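Local coordinates for bifunctional cytochrome P450/NADPH--P450 reductase (Deinococcus aerius, PDB 7F3H), which hydroxylates organic substrates at a heme iron, probably with electrons drawn from NADPH through a reductase fused to the heme domain, at residues P7-P12 and R37-G42; A27-F32 and A358-A363; L43-I48 and T52-Y57; E343-G346 and E350-K353; P368-N373 and P392-P397. One frame throughout, in Å; residues are numbered along the deposited sequence.

In the fold
Contacts 1 to 4 build the beta-rich side of the P450 heme domain, while contact 5 leads to the heme itself. Contact 3 is the hairpin that opens the main sheet; its centre lies about 9 Å from that of contact 1 and about 10 Å from that of contact 2. Contacts 1 and 2 both use helix 28-38, and contact 2 reaches the sheet through strand 356-359, which pairs with strand 51-56. The small hairpin of contact 4 touches contact 3, Leu43 CD1 lying 3.9 Å from Ile345 CD1. Contact 5, about 15 Å from contact 2 between centres, holds Pro397 of the heme pocket; the Pro362 side chain in contact 2 is about 11 Å from the heme.

Contact 1: P7-P12 and R37-G42; sequences PIPSPP and RQIPEG
The proline-rich lead-in of the P450 fold, residues 7-12, lies along the turn that carries the chain out of helix 28-38, with Pro9 packed against Ile39 and Glu41. Ile39 is the first residue to leave helical geometry, and it starts a type I beta turn that closes at Gly42. The Pro9 ring sits across this turn and meets both residues at once: its CB lies 3.7 Å from Ile39 CG2, and its CG lies 3.7 Å from Glu41 CD. Ile39 turns its CG2 branch to Pro9 because that methyl stands anti to the backbone N (chi1 -50° for the other branch, CG1). The CG1 branch runs on extended toward Pro11, where Ile39 CD1 makes a looser approach of 4.5 Å to Pro11 CG. The side chain of Glu41 is bent at chi2 (93°), which folds it back over the proline: Glu41 CB stands 3.9 Å from Pro9 CG, and stem and carboxylate, oxygens included, lie against that ring atom. The contact is packing, without a polar bond between the segments. Polar ties come from neighbouring parts: Ser10 OG is bonded to Gln45 O and so ties this segment to strand 43-48, Ile39 O accepts a bond from Tyr57 OH, and Pro11 O is bonded to His19 NE2, while Tyr349 of strand 349-351 packs on Pro9 and Glu41. This is a helix-to-strand connection, running from the first long helix into strand 43-48 of the P450 sheet, with the N-terminal extended segment laid over its turn.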
# COMPACT_ATOMS: atom_id res chain seq x y z
N PRO A 7 -12.81 13.98 28.50
CA PRO A 7 -13.14 14.33 27.10
C PRO A 7 -11.92 14.10 26.21
O PRO A 7 -10.78 14.35 26.60
CB PRO A 7 -13.51 15.82 27.17
CG PRO A 7 -12.79 16.32 28.41
CD PRO A 7 -12.77 15.16 29.38
N ILE A 8 -12.17 13.54 25.03
CA ILE A 8 -11.09 13.36 24.06
C ILE A 8 -10.54 14.73 23.69
O ILE A 8 -11.32 15.65 23.36
CB ILE A 8 -11.59 12.60 22.82
CG1 ILE A 8 -12.02 11.19 23.21
CG2 ILE A 8 -10.52 12.59 21.74
CD1 ILE A 8 -12.71 10.43 22.13
N PRO A 9 -9.23 14.96 23.75
CA PRO A 9 -8.71 16.29 23.42
C PRO A 9 -9.13 16.72 22.02
O PRO A 9 -9.28 15.89 21.11
CB PRO A 9 -7.18 16.11 23.52
CG PRO A 9 -6.99 14.90 24.44
CD PRO A 9 -8.17 14.01 24.15
N SER A 10 -9.33 18.03 21.87
CA SER A 10 -9.74 18.63 20.62
C SER A 10 -9.10 20.01 20.43
O SER A 10 -9.05 20.80 21.39
CB SER A 10 -11.27 18.72 20.55
OG SER A 10 -11.69 18.84 19.19
N PRO A 11 -8.57 20.33 19.25
CA PRO A 11 -7.92 21.64 19.03
C PRO A 11 -8.96 22.75 19.05
O PRO A 11 -10.15 22.51 18.81
CB PRO A 11 -7.32 21.50 17.62
CG PRO A 11 -7.36 20.06 17.33
CD PRO A 11 -8.54 19.51 18.02
N PRO A 12 -8.54 23.98 19.32
CA PRO A 12 -9.52 25.06 19.61
C PRO A 12 -10.49 25.47 18.48
O PRO A 12 -11.49 26.13 18.82
CB PRO A 12 -8.62 26.23 20.05
CG PRO A 12 -7.27 25.90 19.51
CD PRO A 12 -7.15 24.42 19.52
N ARG A 37 1.47 15.96 17.15
CA ARG A 37 2.69 16.39 17.84
C ARG A 37 2.40 17.47 18.87
O ARG A 37 3.17 17.60 19.83
CB ARG A 37 3.69 16.95 16.83
CG ARG A 37 4.51 15.92 16.14
CD ARG A 37 5.49 15.25 17.11
NE ARG A 37 6.59 14.64 16.36
CZ ARG A 37 6.64 13.36 16.02
NH1 ARG A 37 5.64 12.55 16.35
NH2 ARG A 37 7.69 12.90 15.33
N GLN A 38 1.26 18.16 18.75
CA GLN A 38 0.89 19.11 19.81
C GLN A 38 0.17 18.41 20.95
O GLN A 38 0.20 18.92 22.08
CB GLN A 38 -0.06 20.21 19.31
CG GLN A 38 0.28 20.91 18.03
CD GLN A 38 1.63 21.52 18.08
OE1 GLN A 38 1.98 22.19 19.06
NE2 GLN A 38 2.43 21.29 17.04
N ILE A 39 -0.46 17.27 20.71
CA ILE A 39 -1.33 16.70 21.74
C ILE A 39 -0.72 15.42 22.31
O ILE A 39 -0.81 14.34 21.69
CB ILE A 39 -2.74 16.46 21.15
CG1 ILE A 39 -3.22 17.74 20.44
CG2 ILE A 39 -3.74 15.99 22.22
CD1 ILE A 39 -4.64 17.69 19.94
N PRO A 40 -0.14 15.48 23.51
CA PRO A 40 0.60 14.32 24.03
C PRO A 40 -0.27 13.20 24.57
O PRO A 40 0.25 12.09 24.73
CB PRO A 40 1.46 14.92 25.15
CG PRO A 40 0.63 16.07 25.66
CD PRO A 40 -0.03 16.65 24.40
N GLU A 41 -1.57 13.43 24.80
CA GLU A 41 -2.46 12.37 25.27
C GLU A 41 -2.61 11.23 24.28
O GLU A 41 -3.21 10.20 24.63
CB GLU A 41 -3.85 12.90 25.58
CG GLU A 41 -3.91 13.81 26.75
CD GLU A 41 -3.77 15.25 26.31
OE1 GLU A 41 -3.07 15.49 25.30
OE2 GLU A 41 -4.35 16.15 26.96
N GLY A 42 -2.22 11.42 23.03
CA GLY A 42 -2.18 10.31 22.10
C GLY A 42 -3.45 10.08 21.30
O GLY A 42 -3.47 9.13 20.49

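Contact 2: A27-F32 and A358-A363; sequences APVLNF and ALLIPA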
# COMPACT_ATOMS: atom_id res chain seq x y z
N ALA A 27 -2.51 16.48 1.14
CA ALA A 27 -2.33 15.33 2.03
C ALA A 27 -2.73 15.67 3.47
O ALA A 27 -1.85 15.88 4.31
CB ALA A 27 -0.88 14.86 1.98
N PRO A 28 -4.02 15.70 3.81
CA PRO A 28 -4.44 16.11 5.17
C PRO A 28 -3.92 15.23 6.31
O PRO A 28 -3.87 15.70 7.47
CB PRO A 28 -5.97 16.09 5.11
CG PRO A 28 -6.34 15.49 3.76
CD PRO A 28 -5.17 15.55 2.88
N VAL A 29 -3.53 13.98 6.03
CA VAL A 29 -2.94 13.18 7.10
C VAL A 29 -1.71 13.88 7.69
O VAL A 29 -1.41 13.70 8.88
CB VAL A 29 -2.62 11.75 6.63
CG1 VAL A 29 -1.39 11.72 5.75
CG2 VAL A 29 -2.45 10.80 7.86
N LEU A 30 -1.03 14.74 6.92
CA LEU A 30 0.13 15.44 7.50
C LEU A 30 -0.30 16.55 8.47
O LEU A 30 0.39 16.83 9.48
CB LEU A 30 1.02 16.01 6.39
CG LEU A 30 1.58 14.94 5.44
CD1 LEU A 30 2.62 15.52 4.47
CD2 LEU A 30 2.16 13.81 6.26
N ASN A 31 -1.41 17.22 8.17
CA ASN A 31 -2.02 18.11 9.15
C ASN A 31 -2.34 17.37 10.44
O ASN A 31 -2.13 17.90 11.55
CB ASN A 31 -3.29 18.74 8.57
CG ASN A 31 -3.03 19.49 7.27
OD1 ASN A 31 -1.91 20.00 7.04
ND2 ASN A 31 -4.06 19.59 6.44
N PHE A 32 -2.87 16.15 10.32
CA PHE A 32 -3.17 15.37 11.51
C PHE A 32 -1.90 15.05 12.28
O PHE A 32 -1.89 15.06 13.52
CB PHE A 32 -3.89 14.08 11.15
CG PHE A 32 -5.16 14.28 10.40
CD1 PHE A 32 -5.91 15.43 10.58
CD2 PHE A 32 -5.62 13.30 9.53
CE1 PHE A 32 -7.10 15.60 9.90
CE2 PHE A 32 -6.81 13.46 8.85
CZ PHE A 32 -7.55 14.61 9.03
N ALA A 358 -9.54 6.44 13.67
CA ALA A 358 -8.45 6.30 12.72
C ALA A 358 -7.13 6.07 13.45
O ALA A 358 -6.81 6.77 14.42
CB ALA A 358 -8.39 7.53 11.81
N LEU A 359 -6.35 5.09 12.99
CA LEU A 359 -4.96 4.95 13.44
C LEU A 359 -4.08 5.93 12.68
O LEU A 359 -3.86 5.78 11.47
CB LEU A 359 -4.46 3.52 13.25
CG LEU A 359 -5.33 2.34 13.66
CD1 LEU A 359 -4.58 1.06 13.43
CD2 LEU A 359 -5.70 2.45 15.11
N LEU A 360 -3.51 6.90 13.39
CA LEU A 360 -2.67 7.92 12.74
C LEU A 360 -1.24 7.37 12.59
O LEU A 360 -0.32 7.69 13.34
CB LEU A 360 -2.73 9.22 13.54
CG LEU A 360 -2.05 10.44 12.93
CD1 LEU A 360 -2.61 10.79 11.53
CD2 LEU A 360 -2.18 11.61 13.91
N ILE A 361 -1.08 6.56 11.53
CA ILE A 361 0.14 5.75 11.37
C ILE A 361 1.42 6.58 11.42
O ILE A 361 2.37 6.18 12.11
CB ILE A 361 0.05 4.92 10.08
CG1 ILE A 361 -1.15 3.95 10.08
CG2 ILE A 361 1.34 4.13 9.84
CD1 ILE A 361 -1.09 2.83 11.19
N PRO A 362 1.55 7.71 10.72
CA PRO A 362 2.80 8.47 10.85
C PRO A 362 3.10 8.88 12.27
O PRO A 362 4.27 8.82 12.70
CB PRO A 362 2.56 9.69 9.95
CG PRO A 362 1.48 9.31 9.07
CD PRO A 362 0.63 8.33 9.76
N ALA A 363 2.09 9.31 13.03
CA ALA A 363 2.35 9.71 14.41
C ALA A 363 2.69 8.50 15.26
O ALA A 363 3.55 8.58 16.15
CB ALA A 363 1.15 10.48 14.96
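Leu360 is the odd residue here: it is the centre of an inverse gamma turn and at the same time the N-cap residue of helix 361-365, yet it sends a wholly apolar side chain into helix 28-38. The turn (phi/psi -84°/81°) is closed by a weak bond from Ile361 N to Leu359 O, and it marks the place where strand 356-359 gives way to the helix. The leucine reaches helix 28-38 because its CG stands opposite the backbone N (chi1 -173°), and it splits its two methyls over the first turn. Leu360 CD1 nests between Phe32 CB at 3.6 Å and Val29 CG2 at 3.7 Å, and stands at the edge of the Phe32 ring, near its plane. The other methyl rests against the backbone instead, Leu360 CD2 lying 3.5 Å from Phe32 O. Pro362, one step into its helix, adds a more distant touch, with Pro362 CG 4.4 Å from Val29 CG2. Replacing Leu360 by an alanine would probably open a gap under Val29 and Phe32, leaving Phe32 CB without its apolar neighbour across the joint and Val29 only the distant touch of Pro362. The Phe32 ring also has Pro28 O over one face, toward the rim, and leans on Leu53 and Gln55 of the sheet. The backbone of Leu360 is bonded to Ala56 of strand 51-56. Because only carbon and one carbonyl oxygen meet between the segments, the joint of helix 28-38 with the end of strand 356-359 and the start of helix 361-365 relies on dispersion and close fit.

Contact 3: L43-I48 and T52-Y57; sequences LFQLDI and TLIQAY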
# COMPACT_ATOMS: atom_id res chain seq x y z
N LEU A 43 -4.49 10.91 21.47
CA LEU A 43 -5.63 10.84 20.55
C LEU A 43 -6.30 12.22 20.58
O LEU A 43 -6.23 12.94 21.58
CB LEU A 43 -6.68 9.74 20.92
CG LEU A 43 -7.80 9.89 21.98
CD1 LEU A 43 -8.89 8.78 21.93
CD2 LEU A 43 -7.34 10.16 23.39
N PHE A 44 -6.97 12.58 19.48
CA PHE A 44 -7.72 13.84 19.46
C PHE A 44 -8.96 13.70 18.60
O PHE A 44 -9.15 12.70 17.91
CB PHE A 44 -6.87 15.03 19.00
CG PHE A 44 -6.34 14.91 17.58
CD1 PHE A 44 -7.18 15.11 16.49
CD2 PHE A 44 -5.00 14.62 17.35
CE1 PHE A 44 -6.70 15.00 15.21
CE2 PHE A 44 -4.51 14.52 16.07
CZ PHE A 44 -5.36 14.70 14.99
N GLN A 45 -9.79 14.74 18.65
CA GLN A 45 -11.13 14.79 18.07
C GLN A 45 -11.31 16.06 17.23
O GLN A 45 -10.88 17.13 17.65
CB GLN A 45 -12.13 14.80 19.23
CG GLN A 45 -13.49 14.28 19.00
CD GLN A 45 -14.35 14.55 20.22
OE1 GLN A 45 -13.88 15.11 21.22
NE2 GLN A 45 -15.63 14.20 20.14
N LEU A 46 -11.92 15.92 16.05
CA LEU A 46 -12.30 17.02 15.15
C LEU A 46 -13.77 16.98 14.78
O LEU A 46 -14.36 15.89 14.75
CB LEU A 46 -11.43 16.97 13.88
CG LEU A 46 -9.90 17.16 13.93
CD1 LEU A 46 -9.37 17.20 12.51
CD2 LEU A 46 -9.50 18.43 14.68
N ASP A 47 -14.39 18.15 14.47
CA ASP A 47 -15.80 18.16 13.98
C ASP A 47 -15.78 18.39 12.49
O ASP A 47 -15.48 19.49 12.04
CB ASP A 47 -16.78 19.22 14.49
CG ASP A 47 -17.17 19.05 15.89
OD1 ASP A 47 -16.97 17.96 16.46
OD2 ASP A 47 -17.91 20.03 16.34
N ILE A 48 -16.10 17.36 11.75
CA ILE A 48 -16.18 17.42 10.31
C ILE A 48 -17.64 17.48 9.90
O ILE A 48 -18.34 16.46 9.94
CB ILE A 48 -15.41 16.27 9.69
CG1 ILE A 48 -13.97 16.48 10.16
CG2 ILE A 48 -15.63 16.27 8.18
CD1 ILE A 48 -13.41 17.87 9.74
N THR A 52 -18.03 13.24 13.77
CA THR A 52 -16.84 13.27 14.61
C THR A 52 -15.70 12.47 13.99
O THR A 52 -15.86 11.28 13.69
CB THR A 52 -17.18 12.67 15.98
OG1 THR A 52 -18.23 13.43 16.59
CG2 THR A 52 -15.92 12.65 16.87
N LEU A 53 -14.53 13.10 13.83
CA LEU A 53 -13.32 12.39 13.41
C LEU A 53 -12.40 12.23 14.61
O LEU A 53 -12.13 13.20 15.32
CB LEU A 53 -12.60 13.10 12.25
CG LEU A 53 -11.40 12.40 11.54
CD1 LEU A 53 -11.80 11.10 10.84
CD2 LEU A 53 -10.76 13.33 10.51
N ILE A 54 -11.97 10.99 14.88
CA ILE A 54 -11.06 10.70 15.99
C ILE A 54 -9.78 10.11 15.43
O ILE A 54 -9.82 9.23 14.56
CB ILE A 54 -11.71 9.75 17.02
CG1 ILE A 54 -13.05 10.34 17.45
CG2 ILE A 54 -10.79 9.52 18.21
CD1 ILE A 54 -13.77 9.54 18.47
N GLN A 55 -8.63 10.62 15.92
CA GLN A 55 -7.30 10.17 15.50
C GLN A 55 -6.52 9.60 16.69
O GLN A 55 -6.43 10.24 17.75
CB GLN A 55 -6.51 11.32 14.87
CG GLN A 55 -7.10 11.85 13.56
CD GLN A 55 -6.79 10.97 12.37
OE1 GLN A 55 -5.93 10.09 12.43
NE2 GLN A 55 -7.46 11.22 11.27
N ALA A 56 -5.96 8.39 16.53
CA ALA A 56 -5.22 7.72 17.60
C ALA A 56 -3.82 7.33 17.18
O ALA A 56 -3.63 6.75 16.11
CB ALA A 56 -5.93 6.47 18.05
N TYR A 57 -2.85 7.57 18.08
CA TYR A 57 -1.43 7.36 17.82
C TYR A 57 -0.60 6.97 19.05
O TYR A 57 0.57 6.62 18.91
CB TYR A 57 -0.87 8.62 17.12
CG TYR A 57 -1.23 9.92 17.81
CD1 TYR A 57 -2.48 10.52 17.56
CD2 TYR A 57 -0.34 10.57 18.66
CE1 TYR A 57 -2.84 11.68 18.19
CE2 TYR A 57 -0.70 11.76 19.28
CZ TYR A 57 -1.96 12.29 19.04
OH TYR A 57 -2.33 13.47 19.63
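Thr52, near the start of strand 51-56, lays CG2 3.6 Å from Gln45 CG, on the face that also carries Ile54 and Leu43. Leu53 forms a hydrogen-bonded antiparallel pair with Leu46: Leu46 N gives to Leu53 O at 2.8 Å, and Leu53 N returns a bond to Leu46 O. Leu53 CB also lies 4.2 Å from CG1 of the poorly ordered Ile48. Ile54 comes next, in a non-hydrogen-bonded pair with Gln45, and Ile54 CG2 packs 4.2 Å from Leu43 CD1. At Gln55 the pair is hydrogen-bonded again: its N bonds to Phe44 O with an N-H...O angle of 169°, and its O takes the N-H of Phe44. Phe44 CG stands between backbone N and carbonyl carbon (chi1 62°), which brings the ring under Gln55; Gln55 CB lies over one face, 3.8 Å from the Phe44 centroid, a CH-pi contact. Ala56 faces Leu43, CB to CB. Tyr57, past the strand, crosses Phe44 at about a right angle, Tyr57 OH lying 3.7 Å from Phe44 CD2 at the ring edge; that hydroxyl is bonded to Ile39 O. The hairpin lies at the sheet's outer end: strand 51-56 pairs with strand 356-359, Phe44, Leu46 and Gln55 meet helix 28-38, and Leu43 and Ala56 meet helix 59-65.

Contact 4: E343-G346 and E350-K353; sequences EVIG and EIRK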
# COMPACT_ATOMS: atom_id res chain seq x y z
N GLU A 343 -17.04 1.51 24.27
CA GLU A 343 -15.72 1.13 24.76
C GLU A 343 -15.11 2.30 25.52
O GLU A 343 -15.49 3.46 25.33
CB GLU A 343 -14.77 0.74 23.63
CG GLU A 343 -15.04 -0.61 23.02
CD GLU A 343 -14.68 -1.77 23.92
OE1 GLU A 343 -13.87 -1.61 24.86
OE2 GLU A 343 -15.24 -2.85 23.68
N VAL A 344 -14.16 1.98 26.38
CA VAL A 344 -13.38 2.96 27.11
C VAL A 344 -11.93 2.56 26.96
O VAL A 344 -11.53 1.45 27.35
CB VAL A 344 -13.81 3.03 28.59
CG1 VAL A 344 -12.87 3.89 29.43
CG2 VAL A 344 -15.24 3.55 28.69
N ILE A 345 -11.15 3.42 26.33
CA ILE A 345 -9.73 3.18 26.10
C ILE A 345 -8.95 4.13 26.98
O ILE A 345 -9.43 5.22 27.34
CB ILE A 345 -9.33 3.32 24.61
CG1 ILE A 345 -9.39 4.78 24.14
CG2 ILE A 345 -10.18 2.40 23.75
CD1 ILE A 345 -9.18 4.93 22.67
N GLY A 346 -7.75 3.67 27.40
CA GLY A 346 -6.88 4.41 28.29
C GLY A 346 -7.44 4.61 29.68
O GLY A 346 -6.90 5.40 30.46
N GLU A 350 -14.11 7.58 26.14
CA GLU A 350 -15.22 6.78 25.63
C GLU A 350 -15.24 6.79 24.12
O GLU A 350 -14.98 7.82 23.50
CB GLU A 350 -16.57 7.24 26.16
CG GLU A 350 -17.63 6.17 25.88
CD GLU A 350 -19.04 6.58 26.25
OE1 GLU A 350 -19.23 7.16 27.34
OE2 GLU A 350 -19.96 6.31 25.44
N ILE A 351 -15.43 5.61 23.53
CA ILE A 351 -15.67 5.43 22.10
C ILE A 351 -17.00 4.73 21.96
O ILE A 351 -17.12 3.55 22.32
CB ILE A 351 -14.55 4.64 21.43
CG1 ILE A 351 -13.17 5.17 21.88
CG2 ILE A 351 -14.73 4.65 19.90
CD1 ILE A 351 -12.87 6.63 21.51
N ARG A 352 -18.01 5.43 21.46
CA ARG A 352 -19.36 4.88 21.35
C ARG A 352 -19.46 3.80 20.28
O ARG A 352 -18.72 3.79 19.30
CB ARG A 352 -20.35 6.00 21.05
CG ARG A 352 -20.40 7.03 22.16
CD ARG A 352 -21.38 8.12 21.81
NE ARG A 352 -21.99 8.65 23.01
CZ ARG A 352 -23.02 8.10 23.64
NH1 ARG A 352 -23.59 6.99 23.15
NH2 ARG A 352 -23.49 8.66 24.74
N LYS A 353 -20.37 2.85 20.50
CA LYS A 353 -20.67 1.87 19.47
C LYS A 353 -20.84 2.55 18.12
O LYS A 353 -21.60 3.52 17.99
CB LYS A 353 -21.92 1.07 19.83
CG LYS A 353 -22.11 -0.16 18.97
CD LYS A 353 -23.47 -0.82 19.15
CE LYS A 353 -23.49 -2.21 18.52
NZ LYS A 353 -24.86 -2.72 18.26
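Glu343 and Ile351 face each other as a hydrogen-bonded antiparallel pair, joined by two backbone bonds. Glu343 N gives to Ile351 O at 2.8 Å, and Ile351 N gives to Glu343 O at the same length but straighter, 171° at the hydrogen. Both donors sit tilted from the plane of the carbonyl they reach, the second by 34°. Glu343 O is further approached by the neighbouring Glu350, whose CA comes to 3.3 Å in a CA-H...O contact and whose CG lies 3.5 Å away. Val344 stands next to Glu350 in the non-hydrogen-bonded pair that follows, its CG2 4.4 Å from Glu350 CA. On the other face the two isoleucines meet at an angle, Ile345 CD1 reaching 4.1 Å from Ile351 CG1. The Ile345 branch comes round to its partner because CG1 stands between the backbone N and the carbonyl carbon (chi1 70°). Together these residues form a two-stranded beta hairpin, strands 343-345 and 349-351, in the stretch of the P450 fold between strand 336-339 and strand 356-359 of the main sheet. The turn side is marked by Gly346 with positive phi, its N bonded to Glu64 OE1. Farther along, Glu350 OE2 lies over the guanidinium of Arg352, a long salt bridge of charges alone, with no N-H aimed at the oxygen. The carboxylate of Glu343, bent away from the partner strand, is engaged by Arg70 in a salt bridge. Phe71 packs on Glu343, Ile345 and Ile351, Leu61 of helix 59-65 touches Ile345, and Leu5 lies against Val344 and Glu350 on the face opposite the isoleucines.

Contact 5: P368-N373 and P392-P397; sequences PAAWTN and PAAYKP. With HEM (protoporphyrin IX containing Fe), chain E.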
# COMPACT_ATOMS: atom_id res chain seq x y z
N PRO A 368 7.54 8.99 20.38
CA PRO A 368 8.78 8.91 21.18
C PRO A 368 8.76 7.85 22.26
O PRO A 368 9.83 7.32 22.60
CB PRO A 368 8.91 10.31 21.81
CG PRO A 368 7.64 11.06 21.47
CD PRO A 368 6.93 10.33 20.36
N ALA A 369 7.60 7.51 22.82
CA ALA A 369 7.54 6.45 23.82
C ALA A 369 7.89 5.07 23.26
O ALA A 369 8.15 4.14 24.02
CB ALA A 369 6.16 6.43 24.48
N ALA A 370 7.81 4.89 21.94
CA ALA A 370 8.03 3.59 21.34
C ALA A 370 9.26 3.55 20.44
O ALA A 370 9.71 2.46 20.08
CB ALA A 370 6.79 3.15 20.54
N TRP A 371 9.78 4.70 20.02
CA TRP A 371 10.88 4.77 19.07
C TRP A 371 11.90 5.76 19.61
O TRP A 371 11.59 6.95 19.76
CB TRP A 371 10.40 5.21 17.68
CG TRP A 371 9.28 4.36 17.16
CD1 TRP A 371 7.94 4.65 17.18
CD2 TRP A 371 9.39 3.05 16.54
NE1 TRP A 371 7.22 3.62 16.61
CE2 TRP A 371 8.08 2.63 16.22
CE3 TRP A 371 10.47 2.21 16.23
CZ2 TRP A 371 7.83 1.41 15.59
CZ3 TRP A 371 10.22 1.00 15.62
CH2 TRP A 371 8.91 0.61 15.31
N THR A 372 13.11 5.28 19.90
CA THR A 372 14.21 6.17 20.24
C THR A 372 14.60 6.99 19.01
O THR A 372 14.72 6.44 17.92
CB THR A 372 15.42 5.38 20.73
OG1 THR A 372 15.05 4.56 21.85
CG2 THR A 372 16.54 6.34 21.11
N ASN A 373 14.79 8.30 19.19
CA ASN A 373 15.08 9.21 18.08
C ASN A 373 14.12 8.96 16.93
O ASN A 373 14.57 8.55 15.82
CB ASN A 373 16.53 9.11 17.64
CG ASN A 373 17.48 9.46 18.74
OD1 ASN A 373 17.28 10.44 19.45
ND2 ASN A 373 18.53 8.66 18.89
N PRO A 392 4.84 -3.69 20.62
CA PRO A 392 4.10 -4.60 19.71
C PRO A 392 2.93 -3.96 19.00
O PRO A 392 2.37 -4.59 18.09
CB PRO A 392 3.61 -5.72 20.63
CG PRO A 392 4.57 -5.67 21.82
CD PRO A 392 4.89 -4.21 22.00
N ALA A 393 2.54 -2.74 19.34
CA ALA A 393 1.41 -2.11 18.67
C ALA A 393 1.82 -0.83 17.95
O ALA A 393 0.93 -0.10 17.50
CB ALA A 393 0.29 -1.82 19.66
N ALA A 394 3.11 -0.56 17.81
CA ALA A 394 3.57 0.72 17.26
C ALA A 394 4.05 0.63 15.81
O ALA A 394 4.64 1.59 15.30
CB ALA A 394 4.67 1.33 18.16
N TYR A 395 3.88 -0.52 15.15
CA TYR A 395 4.33 -0.71 13.77
C TYR A 395 3.26 -1.49 13.01
O TYR A 395 3.19 -2.72 13.10
CB TYR A 395 5.67 -1.43 13.74
CG TYR A 395 6.32 -1.49 12.39
CD1 TYR A 395 6.68 -0.33 11.71
CD2 TYR A 395 6.61 -2.72 11.79
CE1 TYR A 395 7.29 -0.38 10.46
CE2 TYR A 395 7.23 -2.78 10.56
CZ TYR A 395 7.56 -1.60 9.90
OH TYR A 395 8.18 -1.60 8.69
N LYS A 396 2.45 -0.78 12.24
CA LYS A 396 1.27 -1.37 11.61
C LYS A 396 1.14 -0.98 10.13
O LYS A 396 0.05 -0.64 9.67
CB LYS A 396 0.03 -0.93 12.38
CG LYS A 396 -0.07 -1.43 13.83
CD LYS A 396 0.05 -2.94 13.88
CE LYS A 396 -0.81 -3.49 14.98
NZ LYS A 396 -0.86 -4.96 14.83
N PRO A 397 2.21 -1.09 9.33
CA PRO A 397 2.10 -0.66 7.92
C PRO A 397 1.28 -1.62 7.08
O PRO A 397 0.81 -1.24 6.00
CB PRO A 397 3.55 -0.61 7.45
CG PRO A 397 4.25 -1.59 8.27
CD PRO A 397 3.52 -1.71 9.61
CHA HEM E . -5.00 -4.95 3.18
CHB HEM E . -3.59 -6.91 -1.04
CHC HEM E . 0.52 -4.31 -0.86
CHD HEM E . -1.02 -2.14 3.19
C1A HEM E . -4.97 -5.70 2.03
C2A HEM E . -6.03 -6.57 1.57
C3A HEM E . -5.65 -7.15 0.42
C4A HEM E . -4.34 -6.61 0.08
CMA HEM E . -6.47 -8.17 -0.41
CAA HEM E . -7.32 -6.84 2.36
CBA HEM E . -7.07 -8.09 3.22
CGA HEM E . -8.32 -8.51 4.00
O1A HEM E . -8.61 -9.74 3.97
O2A HEM E . -9.10 -7.69 4.56
C1B HEM E . -2.34 -6.42 -1.35
C2B HEM E . -1.51 -6.80 -2.49
C3B HEM E . -0.36 -6.11 -2.40
C4B HEM E . -0.46 -5.23 -1.25
CMB HEM E . -1.91 -7.88 -3.52
CAB HEM E . 0.85 -6.04 -3.35
CBB HEM E . 0.92 -6.62 -4.55
C1C HEM E . 0.47 -3.47 0.25
C2C HEM E . 1.51 -2.55 0.72
C3C HEM E . 1.02 -1.97 1.83
C4C HEM E . -0.27 -2.51 2.11
CMC HEM E . 2.88 -2.29 0.02
CAC HEM E . 1.61 -0.94 2.78
CBC HEM E . 2.83 -0.45 2.62
C1D HEM E . -2.24 -2.70 3.54
C2D HEM E . -3.07 -2.31 4.67
C3D HEM E . -4.15 -3.09 4.65
C4D HEM E . -4.06 -3.99 3.52
CMD HEM E . -2.77 -1.20 5.72
CAD HEM E . -5.28 -3.02 5.65
CBD HEM E . -6.21 -1.98 5.06
CGD HEM E . -7.33 -1.66 5.99
O1D HEM E . -8.32 -1.12 5.45
O2D HEM E . -7.23 -1.95 7.23
NA HEM E . -3.97 -5.73 1.08
NB HEM E . -1.66 -5.48 -0.61
NC HEM E . -0.61 -3.40 1.12
ND HEM E . -2.87 -3.73 2.87
FE HEM E . -2.24 -4.65 1.22
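Two loop segments without regular structure approach most closely at Ala370 and Ala394, whose CA atoms are 6.7 Å apart. Their methyls touch, Ala370 CB to Ala394 CB at 3.7 Å. Beside them Trp371 CG lies opposite its carbonyl carbon (chi1 -54°), which carries the indole edge to the second loop. Trp371 CZ2 lies 3.2 Å from Ala394 O, in the ring plane, and 4.0 Å from Tyr395 CB. The indole N-H is bonded instead to Leu364 O. Trp371 also makes a cation-pi contact with Arg327 and an edge-to-face contact with His390. An alanine in place of Trp371 would probably leave Leu364 O without this donor, take the cation-pi partner from Arg327 and open a gap beside Ala394 and Tyr395 CB. The Tyr395 side chain crosses the tryptophan at about a right angle, Pro397 CD lying over one face of its ring, while its OH is bonded to Asp323 O. Pro397 then reaches the cofactor, Pro397 O 3.3 Å from heme CAC. Arg327 belongs to an EALR sequence matching the P450 ExxR motif, and 392-397, with 368-373 packed against it, is consistent with the meander leading to the heme-ligating cysteine loop.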